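Local coordinates for PixA inclusion body protein (PDB 4LZK), which is of unknown function and belongs to the PixA family, named for proteins found in bacterial inclusion bodies, at residues S155-T160 against V181-A186; Q109-F114 against S148-A153. One frame throughout, in Å; residues are numbered along the deposited sequence.

Overall arrangement
Both contacts lie on the same side of the chain's centre, with their own centres about 10 Å apart. Contact 1 is buried. It pairs the strands of the hairpin 154-167 and 172-186 in one of two mixed sheets. Contact 2 is only partly buried. It ties the loop between strands 96-105 and 115-120 to the end of strand 142-149, in the other sheet, and to the turn that follows. Contact 1 relies on regular backbone bonds and ring packing, contact 2 on a few backbone hydrogen bonds around a single bridge, a serine hydroxyl and a lysine held by Gln109. They touch where Glu156 OE1 probably accepts a hydrogen bond from Phe111 N and Ala184 CB packs on Phe111.

Contact 1 of 2, residues S155-T160 against V181-A186; sequences SEYLAT and VWQAAA
Val181 sets its CG1 methyl against CB of Tyr157 at 3.9 Å, on the face of the sheet that carries Tyr157, Ala159 and Gln183. Trp182 lies on the other face. Its amide and carbonyl pair with those of Leu158, Trp182 N to Leu158 O at 2.9 Å. Leu158 packs over one face of the indole. Its CD1 is 3.8 Å from the centroid of the six-membered ring of Trp182, nearly on the ring normal, and CB lies toward the rim. At the indole edge, NE1 of Trp182 donates in the ring plane to OG1 of Thr160 at 2.8 Å.

Gln183 lies alongside Tyr157. Its CG is 4.0 Å from the ring centroid of Tyr157, over the face, and NE2 stands above the rim. Tyr157 OH bonds to Leu76 O of the second subunit. Gln183 OE1 accepts from Asn71 ND2 of its own chain and bonds to Ser64 OG of the second subunit.

Ala184 and Glu156 form the next hydrogen-bonded pair, with Glu156 N to Ala184 O at 2.8 Å. A water bridges Ser155 OG and Ala184 O, weakly at the carbonyl. Ala184 CB meets Leu158 CD1 at 4.1 Å. Ala185 faces Ser155 in a non-hydrogen-bonded pair. The two pair types alternate as in any antiparallel ladder. The strands are consecutive and form a twisted beta hairpin, with the Tyr157 and Gln183 face at a subunit interface.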
# COMPACT_ATOMS: atom_id res chain seq x y z
N SER C 155 -5.06 17.14 -14.42
CA SER C 155 -5.67 15.94 -13.88
C SER C 155 -6.86 15.55 -14.66
O SER C 155 -7.74 16.38 -14.89
CB SER C 155 -5.96 16.12 -12.37
OG SER C 155 -6.74 14.95 -11.94
N GLU C 156 -6.97 14.27 -15.01
CA GLU C 156 -8.13 13.78 -15.80
C GLU C 156 -8.70 12.48 -15.17
O GLU C 156 -7.94 11.64 -14.76
CB GLU C 156 -7.75 13.50 -17.25
CG GLU C 156 -8.95 13.18 -18.15
CD GLU C 156 -8.62 13.00 -19.65
OE1 GLU C 156 -7.43 13.09 -20.03
OE2 GLU C 156 -9.61 12.80 -20.43
N TYR C 157 -10.00 12.37 -15.15
CA TYR C 157 -10.65 11.10 -14.92
C TYR C 157 -11.18 10.57 -16.26
O TYR C 157 -11.85 11.29 -16.94
CB TYR C 157 -11.75 11.18 -13.85
CG TYR C 157 -11.36 11.88 -12.54
CD1 TYR C 157 -10.01 12.10 -12.19
CD2 TYR C 157 -12.32 12.32 -11.64
CE1 TYR C 157 -9.65 12.82 -11.02
CE2 TYR C 157 -11.96 12.99 -10.44
CZ TYR C 157 -10.64 13.27 -10.14
OH TYR C 157 -10.29 13.91 -8.93
N LEU C 158 -10.89 9.31 -16.57
CA LEU C 158 -11.30 8.59 -17.76
C LEU C 158 -12.30 7.50 -17.46
O LEU C 158 -12.17 6.80 -16.43
CB LEU C 158 -10.06 7.94 -18.32
CG LEU C 158 -9.06 9.06 -18.59
CD1 LEU C 158 -7.75 8.95 -17.83
CD2 LEU C 158 -8.90 9.23 -20.06
N ALA C 159 -13.36 7.36 -18.31
CA ALA C 159 -14.21 6.25 -18.25
C ALA C 159 -13.83 5.21 -19.28
O ALA C 159 -13.73 5.57 -20.46
CB ALA C 159 -15.65 6.71 -18.48
N THR C 160 -13.68 3.96 -18.89
CA THR C 160 -13.36 2.88 -19.84
C THR C 160 -14.56 1.91 -19.83
O THR C 160 -14.91 1.37 -18.75
CB THR C 160 -12.11 2.16 -19.44
OG1 THR C 160 -10.97 3.09 -19.45
CG2 THR C 160 -11.86 0.99 -20.37
N VAL C 181 -14.29 4.16 -13.79
CA VAL C 181 -13.59 5.40 -13.93
C VAL C 181 -12.28 5.26 -13.23
O VAL C 181 -12.22 4.71 -12.11
CB VAL C 181 -14.42 6.52 -13.31
CG1 VAL C 181 -13.72 7.84 -13.32
CG2 VAL C 181 -15.76 6.61 -14.00
N TRP C 182 -11.23 5.78 -13.85
CA TRP C 182 -9.92 5.78 -13.28
C TRP C 182 -9.34 7.17 -13.40
O TRP C 182 -9.91 8.01 -14.09
CB TRP C 182 -9.06 4.70 -13.93
CG TRP C 182 -8.95 4.66 -15.40
CD1 TRP C 182 -9.84 4.19 -16.28
CD2 TRP C 182 -7.78 5.04 -16.17
NE1 TRP C 182 -9.36 4.31 -17.58
CE2 TRP C 182 -8.09 4.79 -17.55
CE3 TRP C 182 -6.52 5.57 -15.84
CZ2 TRP C 182 -7.23 5.08 -18.56
CZ3 TRP C 182 -5.64 5.85 -16.84
CH2 TRP C 182 -6.00 5.61 -18.22
N GLN C 183 -8.21 7.42 -12.79
CA GLN C 183 -7.68 8.77 -12.64
C GLN C 183 -6.20 8.83 -13.05
O GLN C 183 -5.41 7.90 -12.81
CB GLN C 183 -7.80 9.26 -11.16
CG GLN C 183 -9.16 9.04 -10.56
CD GLN C 183 -9.24 9.32 -9.05
OE1 GLN C 183 -8.35 8.97 -8.30
NE2 GLN C 183 -10.34 9.95 -8.63
N ALA C 184 -5.85 9.91 -13.72
CA ALA C 184 -4.51 10.09 -14.22
C ALA C 184 -4.19 11.62 -14.21
O ALA C 184 -5.10 12.46 -14.11
CB ALA C 184 -4.42 9.52 -15.59
N ALA C 185 -2.90 11.96 -14.22
CA ALA C 185 -2.38 13.31 -14.23
C ALA C 185 -1.07 13.32 -15.00
O ALA C 185 -0.32 12.35 -15.04
CB ALA C 185 -2.11 13.82 -12.83
N ALA C 186 -0.78 14.44 -15.62
CA ALA C 186 0.44 14.62 -16.33
C ALA C 186 1.06 15.92 -15.91
O ALA C 186 0.32 16.86 -15.60
CB ALA C 186 0.20 14.62 -17.85
O HOH W 1 -5.88 12.29 -11.24

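Contact 2 of 2, residues Q109-F114 against S148-A153; sequences QVFAPF and SVAKSA
Gln109 holds the ammonium of Lys151 with two oxygens. Lys151 NZ donates to the side-chain OE1 of Gln109 at 2.7 Å. It also donates to the backbone O of Gln109 at 2.9 Å, in the carbonyl plane on a lone pair. The lysine chain bends at chi2 (81°), which turns CD back toward the loop.

Val110 O takes a nearly straight bond from Lys151 N at 2.8 Å and a weak one from Ser152 N. Both valine methyls lie near Ser152 O.

Phe111 and Ala150 form a single backbone bridge. The loop carries the chain from strand 96-105 in one sheet to strand 115-120 in the other, and the bridge fixes it to the chain leaving strand 142-149. CE1 of Phe111 touches CB of Ala150 at 4.0 Å. The Phe111 side chain also meets Leu158 of one sheet and Val82 of the other, in keeping with a two-sheet beta sandwich.

Ala112 N donates to Val149 O at 3.0 Å. With OG anti to the backbone N (chi1 -177°), the Ser148 hydroxyl reaches the loop and donates to Ala112 O at 2.7 Å, from well above the carbonyl plane.

Phe114 receives CB of the same serine over the centre of its ring, with Ser148 CB 3.4 Å from the ring centroid in a CH-pi contact.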
# COMPACT_ATOMS: atom_id res chain seq x y z
N GLN C 109 -8.51 17.70 -20.44
CA GLN C 109 -8.23 16.65 -21.47
C GLN C 109 -6.73 16.43 -21.45
O GLN C 109 -6.04 16.87 -22.33
CB GLN C 109 -8.75 17.06 -22.87
CG GLN C 109 -8.98 15.90 -23.82
CD GLN C 109 -9.19 16.27 -25.28
OE1 GLN C 109 -8.50 17.17 -25.78
NE2 GLN C 109 -10.08 15.54 -26.00
N VAL C 110 -6.22 15.76 -20.43
CA VAL C 110 -4.85 15.43 -20.37
C VAL C 110 -4.45 14.48 -21.54
O VAL C 110 -3.48 14.66 -22.16
CB VAL C 110 -4.59 14.68 -19.07
CG1 VAL C 110 -3.21 14.06 -19.04
CG2 VAL C 110 -4.80 15.64 -17.89
N PHE C 111 -5.26 13.52 -21.83
CA PHE C 111 -4.93 12.55 -22.88
C PHE C 111 -5.71 12.95 -24.14
O PHE C 111 -6.89 13.39 -24.09
CB PHE C 111 -5.32 11.14 -22.48
CG PHE C 111 -4.41 10.56 -21.43
CD1 PHE C 111 -3.17 10.10 -21.75
CD2 PHE C 111 -4.80 10.58 -20.11
CE1 PHE C 111 -2.31 9.64 -20.79
CE2 PHE C 111 -3.97 10.14 -19.12
CZ PHE C 111 -2.71 9.64 -19.46
N ALA C 112 -5.09 12.63 -25.28
CA ALA C 112 -5.78 12.74 -26.56
C ALA C 112 -6.85 11.71 -26.56
O ALA C 112 -6.80 10.82 -25.69
CB ALA C 112 -4.84 12.48 -27.66
N PRO C 113 -7.88 11.86 -27.40
CA PRO C 113 -8.86 10.78 -27.55
C PRO C 113 -8.10 9.47 -27.98
O PRO C 113 -7.07 9.54 -28.67
CB PRO C 113 -9.76 11.26 -28.68
CG PRO C 113 -9.60 12.74 -28.69
CD PRO C 113 -8.26 13.07 -28.17
N PHE C 114 -8.58 8.34 -27.53
CA PHE C 114 -7.89 7.08 -27.71
C PHE C 114 -8.15 6.45 -29.05
O PHE C 114 -9.21 6.63 -29.63
CB PHE C 114 -8.30 6.08 -26.59
CG PHE C 114 -7.60 6.35 -25.26
CD1 PHE C 114 -7.90 7.47 -24.54
CD2 PHE C 114 -6.60 5.47 -24.80
CE1 PHE C 114 -7.21 7.72 -23.38
CE2 PHE C 114 -5.97 5.69 -23.62
CZ PHE C 114 -6.29 6.83 -22.90
N SER C 148 -3.12 6.26 -26.59
CA SER C 148 -3.20 7.70 -26.57
C SER C 148 -1.85 8.30 -26.21
O SER C 148 -0.86 7.62 -26.15
CB SER C 148 -4.29 8.10 -25.60
OG SER C 148 -4.48 9.52 -25.57
N VAL C 149 -1.83 9.62 -25.95
CA VAL C 149 -0.62 10.29 -25.54
C VAL C 149 -1.09 11.38 -24.56
O VAL C 149 -2.20 11.92 -24.70
CB VAL C 149 0.16 10.89 -26.76
CG1 VAL C 149 -0.60 12.07 -27.41
CG2 VAL C 149 1.56 11.34 -26.35
N ALA C 150 -0.30 11.66 -23.55
CA ALA C 150 -0.57 12.79 -22.67
C ALA C 150 -0.19 14.07 -23.41
O ALA C 150 0.95 14.18 -23.85
CB ALA C 150 0.24 12.68 -21.38
N LYS C 151 -1.08 15.03 -23.50
CA LYS C 151 -0.77 16.24 -24.27
C LYS C 151 -1.05 17.52 -23.54
O LYS C 151 -0.69 18.58 -24.06
CB LYS C 151 -1.47 16.29 -25.64
CG LYS C 151 -2.90 15.90 -25.64
CD LYS C 151 -3.79 16.99 -25.20
CE LYS C 151 -5.25 16.72 -25.61
NZ LYS C 151 -6.02 17.89 -25.06
N SER C 152 -1.73 17.46 -22.40
CA SER C 152 -1.85 18.70 -21.60
C SER C 152 -1.61 18.39 -20.13
O SER C 152 -1.93 17.30 -19.66
CB SER C 152 -3.19 19.36 -21.81
OG SER C 152 -3.53 19.50 -23.21
N ALA C 153 -1.02 19.35 -19.40
CA ALA C 153 -0.78 19.16 -17.98
C ALA C 153 -2.07 19.26 -17.22
O ALA C 153 -2.98 19.98 -17.65
CB ALA C 153 0.26 20.16 -17.45